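CDP-glucose-4,6-dehydratase (Yersinia pseudotuberculosis, PDB 1RKX) catalyses the dehydration of CDP-D-glucose to CDP-4-dehydro-6-deoxy-D-glucose, as an NAD-binding enzyme of the short-chain dehydrogenase/reductase superfamily. Local coordinates at residues G23-W28 and E237-Y242; N195-G200 and R230-V235; P318-N323 and N351-T356. All blocks are in the same frame, centred on the assembly; numbering follows the deposited sequence.

Contact 1: residues G23-W28 and E237-Y242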
loop_
_atom_site.group_PDB
_atom_site.type_symbol
_atom_site.label_atom_id
_atom_site.label_comp_id
_atom_site.label_asym_id
_atom_site.label_seq_id
_atom_site.Cartn_x
_atom_site.Cartn_y
_atom_site.Cartn_z
ATOM N N GLY C 23 -6.489 29.118 22.913
ATOM C CA GLY C 23 -6.102 30.129 23.881
ATOM C C GLY C 23 -4.592 30.235 23.973
ATOM O O GLY C 23 -4.033 31.334 23.933
ATOM N N TRP C 24 -3.911 29.100 24.097
ATOM C CA TRP C 24 -2.453 29.150 24.171
ATOM C C TRP C 24 -1.874 29.750 22.891
ATOM O O TRP C 24 -0.945 30.554 22.948
ATOM C CB TRP C 24 -1.859 27.755 24.413
ATOM C CG TRP C 24 -1.896 27.330 25.859
ATOM C CD1 TRP C 24 -2.775 26.473 26.443
ATOM C CD2 TRP C 24 -1.009 27.765 26.898
ATOM N NE1 TRP C 24 -2.494 26.341 27.788
ATOM C CE2 TRP C 24 -1.413 27.126 28.091
ATOM C CE3 TRP C 24 0.089 28.637 26.934
ATOM C CZ2 TRP C 24 -0.756 27.328 29.314
ATOM C CZ3 TRP C 24 0.746 28.840 28.152
ATOM C CH2 TRP C 24 0.318 28.185 29.324
ATOM N N LEU C 25 -2.423 29.373 21.740
ATOM C CA LEU C 25 -1.927 29.913 20.474
ATOM C C LEU C 25 -2.162 31.424 20.386
ATOM O O LEU C 25 -1.272 32.174 19.966
ATOM C CB LEU C 25 -2.593 29.233 19.274
ATOM C CG LEU C 25 -2.076 29.736 17.915
ATOM C CD1 LEU C 25 -0.589 29.426 17.779
ATOM C CD2 LEU C 25 -2.852 29.085 16.776
ATOM N N SER C 26 -3.357 31.863 20.770
ATOM C CA SER C 26 -3.687 33.286 20.733
ATOM C C SER C 26 -2.758 34.081 21.645
ATOM O O SER C 26 -2.263 35.142 21.259
ATOM C CB SER C 26 -5.144 33.503 21.136
ATOM O OG SER C 26 -6.009 32.934 20.164
ATOM N N LEU C 27 -2.519 33.567 22.850
ATOM C CA LEU C 27 -1.624 34.231 23.795
ATOM C C LEU C 27 -0.218 34.309 23.210
ATOM O O LEU C 27 0.460 35.335 23.326
ATOM C CB LEU C 27 -1.568 33.470 25.117
ATOM C CG LEU C 27 -2.765 33.579 26.059
ATOM C CD1 LEU C 27 -2.595 32.604 27.225
ATOM C CD2 LEU C 27 -2.883 35.019 26.559
ATOM N N TRP C 28 0.216 33.222 22.576
ATOM C CA TRP C 28 1.545 33.160 21.975
ATOM C C TRP C 28 1.675 34.215 20.880
ATOM O O TRP C 28 2.650 34.967 20.839
ATOM C CB TRP C 28 1.796 31.768 21.382
ATOM C CG TRP C 28 3.258 31.445 21.156
ATOM C CD1 TRP C 28 4.283 32.335 20.969
ATOM C CD2 TRP C 28 3.843 30.138 21.071
ATOM N NE1 TRP C 28 5.468 31.661 20.775
ATOM C CE2 TRP C 28 5.227 30.312 20.833
ATOM C CE3 TRP C 28 3.333 28.837 21.171
ATOM C CZ2 TRP C 28 6.108 29.229 20.694
ATOM C CZ3 TRP C 28 4.212 27.756 21.031
ATOM C CH2 TRP C 28 5.585 27.965 20.796
ATOM N N GLU C 237 4.150 22.253 22.220
ATOM C CA GLU C 237 4.929 21.483 21.248
ATOM C C GLU C 237 4.285 21.509 19.854
ATOM O O GLU C 237 4.908 21.957 18.895
ATOM C CB GLU C 237 5.111 20.044 21.744
ATOM C CG GLU C 237 5.791 19.955 23.121
ATOM C CD GLU C 237 7.314 19.876 23.056
ATOM O OE1 GLU C 237 7.940 20.605 22.250
ATOM O OE2 GLU C 237 7.895 19.087 23.832
ATOM N N PRO C 238 3.041 21.019 19.715
ATOM C CA PRO C 238 2.469 21.077 18.370
ATOM C C PRO C 238 2.256 22.518 17.909
ATOM O O PRO C 238 2.423 22.824 16.730
ATOM C CB PRO C 238 1.156 20.304 18.510
ATOM C CG PRO C 238 0.800 20.483 19.966
ATOM C CD PRO C 238 2.143 20.302 20.637
ATOM N N LEU C 239 1.899 23.401 18.838
ATOM C CA LEU C 239 1.677 24.800 18.480
ATOM C C LEU C 239 2.942 25.416 17.879
ATOM O O LEU C 239 2.866 26.209 16.939
ATOM C CB LEU C 239 1.214 25.603 19.701
ATOM C CG LEU C 239 -0.308 25.698 19.892
ATOM C CD1 LEU C 239 -0.932 24.311 19.875
ATOM C CD2 LEU C 239 -0.620 26.424 21.193
ATOM N N SER C 240 4.107 25.052 18.409
ATOM C CA SER C 240 5.349 25.590 17.861
ATOM C C SER C 240 5.459 25.123 16.416
ATOM O O SER C 240 5.929 25.860 15.555
ATOM C CB SER C 240 6.566 25.127 18.675
ATOM O OG SER C 240 6.762 23.722 18.613
ATOM N N GLY C 241 5.004 23.900 16.154
ATOM C CA GLY C 241 5.045 23.376 14.799
ATOM C C GLY C 241 4.088 24.127 13.891
ATOM O O GLY C 241 4.417 24.419 12.743
ATOM N N TYR C 242 2.898 24.441 14.403
ATOM C CA TYR C 242 1.895 25.181 13.629
ATOM C C TYR C 242 2.444 26.557 13.240
ATOM O O TYR C 242 2.261 27.013 12.116
ATOM C CB TYR C 242 0.615 25.394 14.449
ATOM C CG TYR C 242 -0.108 24.139 14.907
ATOM C CD1 TYR C 242 -1.216 24.231 15.750
ATOM C CD2 TYR C 242 0.325 22.869 14.522
ATOM C CE1 TYR C 242 -1.876 23.092 16.204
ATOM C CE2 TYR C 242 -0.332 21.714 14.979
ATOM C CZ TYR C 242 -1.425 21.835 15.816
ATOM O OH TYR C 242 -2.058 20.706 16.288
#
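Leu239 and Ser240 of helix 236-251 pack on Trp24, Leu25 and Trp28 of helix 20-31, the short helical segments crossing at -53° with axes 10.5 Å apart. At Leu239 the side chain points into the interface, and its CD2 methyl reaches the backbone of the facing helix. Leu239 CD2 lies 3.5 Å from Leu25 N and 3.7 Å from Trp24 CB; a branched aliphatic chain suits a site where it meets backbone and side chains together. In Trp28, chi1 of -161° sets CG anti to the backbone N, and CZ3 of the indole touches Leu239 CB at 3.9 Å, the two side chains crossing obliquely. One residue on, Ser240 CB lies 3.7 Å from Trp28 CH2, small enough to let the indole come close to the helix. Ser240 OG, placed by chi1 of 64° between the backbone N and the carbonyl carbon, donates to Glu237 O at 2.6 Å, and Trp316 and Tyr353 also bond to it. No hydrogen bond links the two segments, so this is apolar packing of buried residues from two helices of the Rossmann-type fold, while Trp24 NE1 finds its partner outside them, on Gly199 O.

Contact 2: residues N195-G200 and R230-V235. With NAD (nicotinamide-adenine-dinucleotide), chain G.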
loop_
_atom_site.group_PDB
_atom_site.type_symbol
_atom_site.label_atom_id
_atom_site.label_comp_id
_atom_site.label_asym_id
_atom_site.label_seq_id
_atom_site.Cartn_x
_atom_site.Cartn_y
_atom_site.Cartn_z
ATOM N N ASN C 195 -3.323 14.095 21.821
ATOM C CA ASN C 195 -2.828 13.886 23.183
ATOM C C ASN C 195 -2.138 15.126 23.746
ATOM O O ASN C 195 -1.059 15.040 24.335
ATOM C CB ASN C 195 -1.842 12.722 23.189
ATOM C CG ASN C 195 -2.296 11.577 22.306
ATOM O OD1 ASN C 195 -3.295 10.914 22.588
ATOM N ND2 ASN C 195 -1.568 11.351 21.219
ATOM N N VAL C 196 -2.768 16.277 23.567
ATOM C CA VAL C 196 -2.199 17.527 24.039
ATOM C C VAL C 196 -2.555 17.784 25.496
ATOM O O VAL C 196 -3.719 17.669 25.894
ATOM C CB VAL C 196 -2.698 18.698 23.173
ATOM C CG1 VAL C 196 -2.100 19.988 23.654
ATOM C CG2 VAL C 196 -2.331 18.453 21.717
ATOM N N ILE C 197 -1.547 18.117 26.296
ATOM C CA ILE C 197 -1.761 18.401 27.707
ATOM C C ILE C 197 -1.072 19.705 28.102
ATOM O O ILE C 197 -0.142 20.163 27.436
ATOM C CB ILE C 197 -1.238 17.253 28.606
ATOM C CG1 ILE C 197 0.229 16.954 28.277
ATOM C CG2 ILE C 197 -2.120 16.012 28.429
ATOM C CD1 ILE C 197 0.870 15.913 29.186
ATOM N N GLY C 198 -1.545 20.306 29.185
ATOM C CA GLY C 198 -0.965 21.550 29.640
ATOM C C GLY C 198 -1.824 22.231 30.687
ATOM O O GLY C 198 -2.942 21.805 30.971
ATOM N N GLY C 199 -1.295 23.290 31.283
ATOM C CA GLY C 199 -2.079 24.000 32.269
ATOM C C GLY C 199 -3.227 24.675 31.541
ATOM O O GLY C 199 -3.072 25.097 30.390
ATOM N N GLY C 200 -4.385 24.761 32.185
ATOM C CA GLY C 200 -5.508 25.428 31.550
ATOM C C GLY C 200 -6.504 24.598 30.758
ATOM O O GLY C 200 -7.386 25.166 30.113
ATOM N N ARG C 230 -0.051 6.763 25.749
ATOM C CA ARG C 230 -0.484 7.727 24.748
ATOM C C ARG C 230 0.696 8.670 24.522
ATOM O O ARG C 230 1.424 8.994 25.462
ATOM C CB ARG C 230 -1.687 8.521 25.265
ATOM C CG ARG C 230 -2.915 7.683 25.622
ATOM C CD ARG C 230 -3.722 7.317 24.387
ATOM N NE ARG C 230 -4.928 6.554 24.717
ATOM C CZ ARG C 230 -4.943 5.259 25.029
ATOM N NH1 ARG C 230 -3.815 4.558 25.053
ATOM N NH2 ARG C 230 -6.093 4.664 25.317
ATOM N N PRO C 231 0.923 9.091 23.268
ATOM C CA PRO C 231 2.043 10.000 23.016
ATOM C C PRO C 231 1.731 11.413 23.509
ATOM O O PRO C 231 1.497 12.325 22.718
ATOM C CB PRO C 231 2.219 9.918 21.501
ATOM C CG PRO C 231 0.842 9.630 21.011
ATOM C CD PRO C 231 0.322 8.624 22.007
ATOM N N TRP C 232 1.728 11.580 24.828
ATOM C CA TRP C 232 1.442 12.874 25.437
ATOM C C TRP C 232 2.473 13.933 25.054
ATOM O O TRP C 232 3.659 13.642 24.907
ATOM C CB TRP C 232 1.403 12.748 26.964
ATOM C CG TRP C 232 0.413 11.745 27.467
ATOM C CD1 TRP C 232 0.688 10.537 28.044
ATOM C CD2 TRP C 232 -1.012 11.857 27.426
ATOM N NE1 TRP C 232 -0.481 9.892 28.367
ATOM C CE2 TRP C 232 -1.540 10.680 27.998
ATOM C CE3 TRP C 232 -1.896 12.842 26.961
ATOM C CZ2 TRP C 232 -2.917 10.456 28.117
ATOM C CZ3 TRP C 232 -3.268 12.622 27.080
ATOM C CH2 TRP C 232 -3.764 11.435 27.655
ATOM N N GLN C 233 2.010 15.166 24.898
ATOM C CA GLN C 233 2.893 16.278 24.561
ATOM C C GLN C 233 2.313 17.577 25.100
ATOM O O GLN C 233 1.094 17.773 25.109
ATOM C CB GLN C 233 3.077 16.386 23.047
ATOM C CG GLN C 233 1.775 16.524 22.267
ATOM C CD GLN C 233 1.989 16.549 20.767
ATOM O OE1 GLN C 233 1.050 16.336 19.991
ATOM N NE2 GLN C 233 3.223 16.819 20.348
ATOM N N HIS C 234 3.188 18.463 25.561
ATOM C CA HIS C 234 2.737 19.741 26.083
ATOM C C HIS C 234 2.113 20.494 24.916
ATOM O O HIS C 234 2.595 20.415 23.780
ATOM C CB HIS C 234 3.917 20.520 26.668
ATOM C CG HIS C 234 3.514 21.741 27.434
ATOM N ND1 HIS C 234 3.138 22.917 26.820
ATOM C CD2 HIS C 234 3.413 21.963 28.765
ATOM C CE1 HIS C 234 2.825 23.812 27.741
ATOM N NE2 HIS C 234 2.983 23.258 28.930
ATOM N N VAL C 235 1.040 21.222 25.201
ATOM C CA VAL C 235 0.322 21.972 24.180
ATOM C C VAL C 235 1.213 22.881 23.330
ATOM O O VAL C 235 0.947 23.088 22.149
ATOM C CB VAL C 235 -0.829 22.800 24.819
ATOM C CG1 VAL C 235 -0.275 23.781 25.849
ATOM C CG2 VAL C 235 -1.615 23.526 23.731
HETATM P PA NAD G . -11.505 22.941 23.097
HETATM O O1A NAD G . -12.844 22.343 23.291
HETATM O O2A NAD G . -10.833 23.503 24.299
HETATM O O5B NAD G . -11.558 24.096 21.980
HETATM C C5B NAD G . -12.514 23.981 20.899
HETATM C C4B NAD G . -12.836 25.353 20.305
HETATM O O4B NAD G . -13.805 25.031 19.281
HETATM C C3B NAD G . -13.550 26.273 21.284
HETATM O O3B NAD G . -12.882 27.549 21.230
HETATM C C2B NAD G . -14.972 26.283 20.755
HETATM O O2B NAD G . -15.709 27.490 21.099
HETATM C C1B NAD G . -14.750 26.067 19.280
HETATM N N9A NAD G . -15.948 25.610 18.595
HETATM C C8A NAD G . -16.553 24.384 18.684
HETATM N N7A NAD G . -17.650 24.277 17.938
HETATM C C5A NAD G . -17.760 25.514 17.333
HETATM C C6A NAD G . -18.713 26.034 16.430
HETATM N N6A NAD G . -19.761 25.397 15.951
HETATM N N1A NAD G . -18.541 27.325 16.004
HETATM C C2A NAD G . -17.459 28.018 16.486
HETATM N N3A NAD G . -16.515 27.641 17.321
HETATM C C4A NAD G . -16.720 26.356 17.720
HETATM O O3 NAD G . -10.592 21.877 22.412
HETATM P PN NAD G . -9.015 21.931 21.980
HETATM O O1N NAD G . -8.380 20.894 22.797
HETATM O O2N NAD G . -8.503 23.297 22.256
HETATM O O5D NAD G . -9.053 21.488 20.461
HETATM C C5D NAD G . -8.596 22.439 19.493
HETATM C C4D NAD G . -8.623 21.823 18.109
HETATM O O4D NAD G . -7.621 20.753 18.156
HETATM C C3D NAD G . -9.899 21.128 17.634
HETATM O O3D NAD G . -9.958 21.231 16.197
HETATM C C2D NAD G . -9.664 19.690 18.074
HETATM O O2D NAD G . -10.495 18.790 17.321
HETATM C C1D NAD G . -8.200 19.531 17.760
HETATM N N1N NAD G . -7.599 18.415 18.481
HETATM C C2N NAD G . -7.279 18.478 19.849
HETATM C C3N NAD G . -6.582 17.343 20.531
HETATM C C7N NAD G . -6.232 17.512 21.953
HETATM O O7N NAD G . -5.635 16.569 22.495
HETATM N N7N NAD G . -6.526 18.619 22.667
HETATM C C4N NAD G . -6.362 16.059 19.762
HETATM C C5N NAD G . -6.787 16.155 18.331
HETATM C C6N NAD G . -7.332 17.209 17.762
#
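Val235 N donates to Ile197 O at 2.7 Å, Ile197 N to Gln233 O at 2.9 Å and Gln233 N to Asn195 O at 3.1 Å: the parallel pairing of strand 196-197 with strand 229-234, in which Val196 bridges Gln233 and Ile197 bridges His234. In such pairing the N-H of Val196 is not used by the partner strand. Val196 N donates instead to the carboxamide oxygen O7N of NAD, 3.1 Å away and nearly straight (167° at the hydrogen), so the short strand helps hold the nicotinamide.

Ile197 carries much of the packing. Ile197 CG2 lies 3.5 Å from Trp232 CE3, CD1 touches Trp232 CB, and chi1 of 54° brings CG1 against Gln233 O; the Ile197 and Trp232 side chains cross at about a right angle. Asn195 adopts left-handed helical backbone angles, which asparagine tolerates well, and lays its amide beside the ring of Pro231, the residue at the centre of an inverse gamma turn closed by Trp232 N and Arg230 O. Gly198 has no CB to collide with Val235 CG1.

Strand 229-234 is the middle one of a small mixed sheet, between 196-197 and the antiparallel 270-271. Helices 322-338 and 207-216 cover Ile197 and Trp232, helix 20-31 covers the valines, and His234 ND1 caps Leu236 N as the chain enters helix 236-251.

Contact 3: residues P318-N323 and N351-T356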
loop_
_atom_site.group_PDB
_atom_site.type_symbol
_atom_site.label_atom_id
_atom_site.label_comp_id
_atom_site.label_asym_id
_atom_site.label_seq_id
_atom_site.Cartn_x
_atom_site.Cartn_y
_atom_site.Cartn_z
ATOM N N PRO C 318 10.472 18.519 18.949
ATOM C CA PRO C 318 9.898 18.780 20.270
ATOM C C PRO C 318 11.005 19.281 21.197
ATOM O O PRO C 318 12.184 19.028 20.949
ATOM C CB PRO C 318 9.336 17.421 20.681
ATOM C CG PRO C 318 10.197 16.447 19.941
ATOM C CD PRO C 318 10.344 17.097 18.590
ATOM N N ARG C 319 10.630 19.976 22.264
ATOM C CA ARG C 319 11.619 20.541 23.175
ATOM C C ARG C 319 11.586 20.010 24.597
ATOM O O ARG C 319 12.603 20.050 25.292
ATOM C CB ARG C 319 11.467 22.065 23.219
ATOM C CG ARG C 319 11.437 22.717 21.859
ATOM C CD ARG C 319 11.374 24.230 21.969
ATOM N NE ARG C 319 11.206 24.826 20.651
ATOM C CZ ARG C 319 11.405 26.108 20.373
ATOM N NH1 ARG C 319 11.785 26.949 21.330
ATOM N NH2 ARG C 319 11.224 26.546 19.135
ATOM N N TRP C 320 10.432 19.516 25.039
ATOM C CA TRP C 320 10.307 19.006 26.402
ATOM C C TRP C 320 9.934 17.532 26.507
ATOM O O TRP C 320 9.000 17.071 25.849
ATOM C CB TRP C 320 9.256 19.799 27.184
ATOM C CG TRP C 320 9.541 21.260 27.358
ATOM C CD1 TRP C 320 10.745 21.896 27.212
ATOM C CD2 TRP C 320 8.604 22.263 27.765
ATOM N NE1 TRP C 320 10.613 23.235 27.506
ATOM C CE2 TRP C 320 9.309 23.486 27.850
ATOM C CE3 TRP C 320 7.235 22.248 28.071
ATOM C CZ2 TRP C 320 8.688 24.685 28.229
ATOM C CZ3 TRP C 320 6.619 23.439 28.448
ATOM C CH2 TRP C 320 7.349 24.641 28.524
ATOM N N ASN C 321 10.658 16.791 27.342
ATOM C CA ASN C 321 10.332 15.388 27.538
ATOM C C ASN C 321 9.072 15.426 28.393
ATOM O O ASN C 321 8.651 16.502 28.822
ATOM C CB ASN C 321 11.461 14.653 28.269
ATOM C CG ASN C 321 11.813 15.292 29.595
ATOM O OD1 ASN C 321 10.964 15.445 30.470
ATOM N ND2 ASN C 321 13.076 15.665 29.752
ATOM N N LEU C 322 8.467 14.274 28.655
ATOM C CA LEU C 322 7.241 14.263 29.438
ATOM C C LEU C 322 7.433 14.791 30.858
ATOM O O LEU C 322 6.642 15.611 31.324
ATOM C CB LEU C 322 6.633 12.860 29.477
ATOM C CG LEU C 322 5.193 12.831 30.007
ATOM C CD1 LEU C 322 4.341 13.829 29.228
ATOM C CD2 LEU C 322 4.619 11.428 29.894
ATOM N N ASN C 323 8.482 14.333 31.539
ATOM C CA ASN C 323 8.752 14.773 32.907
ATOM C C ASN C 323 8.767 16.292 33.012
ATOM O O ASN C 323 8.128 16.864 33.890
ATOM C CB ASN C 323 10.091 14.221 33.403
ATOM C CG ASN C 323 10.105 12.709 33.487
ATOM O OD1 ASN C 323 11.010 12.119 34.077
ATOM N ND2 ASN C 323 9.105 12.071 32.890
ATOM N N ASN C 351 7.413 31.963 27.125
ATOM C CA ASN C 351 8.792 32.437 27.029
ATOM C C ASN C 351 9.769 31.331 27.418
ATOM O O ASN C 351 10.801 31.150 26.773
ATOM C CB ASN C 351 9.014 33.661 27.924
ATOM C CG ASN C 351 8.296 34.895 27.412
ATOM O OD1 ASN C 351 8.287 35.172 26.210
ATOM N ND2 ASN C 351 7.703 35.654 28.326
ATOM N N ASN C 352 9.443 30.596 28.477
ATOM C CA ASN C 352 10.294 29.500 28.926
ATOM C C ASN C 352 10.445 28.480 27.806
ATOM O O ASN C 352 11.529 27.942 27.585
ATOM C CB ASN C 352 9.687 28.826 30.158
ATOM C CG ASN C 352 9.856 29.653 31.417
ATOM O OD1 ASN C 352 9.188 29.417 32.425
ATOM N ND2 ASN C 352 10.764 30.621 31.371
ATOM N N TYR C 353 9.350 28.218 27.097
ATOM C CA TYR C 353 9.375 27.261 25.998
ATOM C C TYR C 353 10.270 27.767 24.874
ATOM O O TYR C 353 11.152 27.051 24.402
ATOM C CB TYR C 353 7.967 27.040 25.440
ATOM C CG TYR C 353 7.917 25.972 24.376
ATOM C CD1 TYR C 353 7.804 24.627 24.721
ATOM C CD2 TYR C 353 8.025 26.300 23.023
ATOM C CE1 TYR C 353 7.805 23.633 23.746
ATOM C CE2 TYR C 353 8.026 25.315 22.043
ATOM C CZ TYR C 353 7.916 23.982 22.414
ATOM O OH TYR C 353 7.924 23.000 21.454
ATOM N N MET C 354 10.033 28.997 24.433
ATOM C CA MET C 354 10.830 29.555 23.351
ATOM C C MET C 354 12.308 29.644 23.677
ATOM O O MET C 354 13.145 29.479 22.793
ATOM C CB MET C 354 10.315 30.937 22.953
ATOM C CG MET C 354 8.991 30.905 22.212
ATOM S SD MET C 354 8.825 32.286 21.066
ATOM C CE MET C 354 8.277 33.585 22.183
ATOM N N ASN C 355 12.631 29.900 24.943
ATOM C CA ASN C 355 14.022 30.012 25.366
ATOM C C ASN C 355 14.689 28.669 25.652
ATOM O O ASN C 355 15.906 28.608 25.830
ATOM C CB ASN C 355 14.137 30.906 26.603
ATOM C CG ASN C 355 13.774 32.349 26.315
ATOM O OD1 ASN C 355 14.258 32.940 25.351
ATOM N ND2 ASN C 355 12.927 32.928 27.157
ATOM N N THR C 356 13.902 27.597 25.710
ATOM C CA THR C 356 14.466 26.273 25.965
ATOM C C THR C 356 15.404 25.931 24.815
ATOM O O THR C 356 14.964 25.745 23.681
ATOM C CB THR C 356 13.369 25.196 26.067
ATOM O OG1 THR C 356 12.530 25.478 27.194
ATOM C CG2 THR C 356 13.989 23.816 26.247
#
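Arg319 and Thr356 bring the two backbones closest, with their CA atoms 7.0 Å apart. Residues 318-320 form a loop that runs up to Asn321, the N-cap of helix 322-338; the OD1 of Asn321 caps Thr324 N. The second segment is the final part of helix 342-355 with Thr356 after it, where Thr356 N bonds to Tyr353 O.

Arg319 stretches over one face of the Tyr353 ring. Its chain is extended, with CD anti about chi2 (-176°), and Arg319 CD stands 3.8 Å from the centroid of the Tyr353 ring in a CH-pi contact. Beyond it the guanidinium is nearly parallel to the ring, with Tyr353 CE2 over its face. From there Arg319 NH1 donates to Tyr353 O at 3.1 Å and, weakly, to Met354 O. Tyr353 O thus accepts two donors, Arg319 NH1 and Thr356 N, which come from opposite faces of its plane.

Trp320 takes the same tyrosine at its edge. Tyr353 CD1 sits over the indole face, 3.6 Å from Trp320 CZ2, in a T-shaped pair with planes 73° apart. In the indole plane, Trp320 NE1 donates to Thr356 OG1 at 3.0 Å (168° at the hydrogen), and Thr356 OG1 in turn donates a hydrogen bond to Asn352 O at 2.7 Å. Threonine suits this place because its hydroxyl accepts and donates at once, while CG2 packs by the pyrrole side of the indole.

Tyr353 is therefore gripped on a face and an edge, its OH bonded to Glu237. The positive guanidinium lies beside carbonyls at a helix C-terminus, where it would probably be stabilised by the helix dipole.

Glu237 ties contact 1 to contact 3: its OE1 lies 2.5 Å from Tyr353 OH and 2.8 Å from Arg319 N, while Trp28 NE1 comes 3.4 Å from Met354 SD. Contact 2 meets contact 1 through Trp24 NE1, 2.9 Å from Gly199 O, and is joined to it along the chain, since strand 229-234 runs into helix 236-251. Contact 3 packs on contact 2 where Trp320 CZ3 lies 3.5 Å from His234 CD2. With centres about 12 to 13 Å apart, the three form a continuous cluster. Contact 2 touches the nicotinamide directly; in contact 1, the Trp24 side chain is about 8 Å from NAD, and the Trp320 side chain of contact 3 is about 11 Å from that of Val196, which binds the NAD.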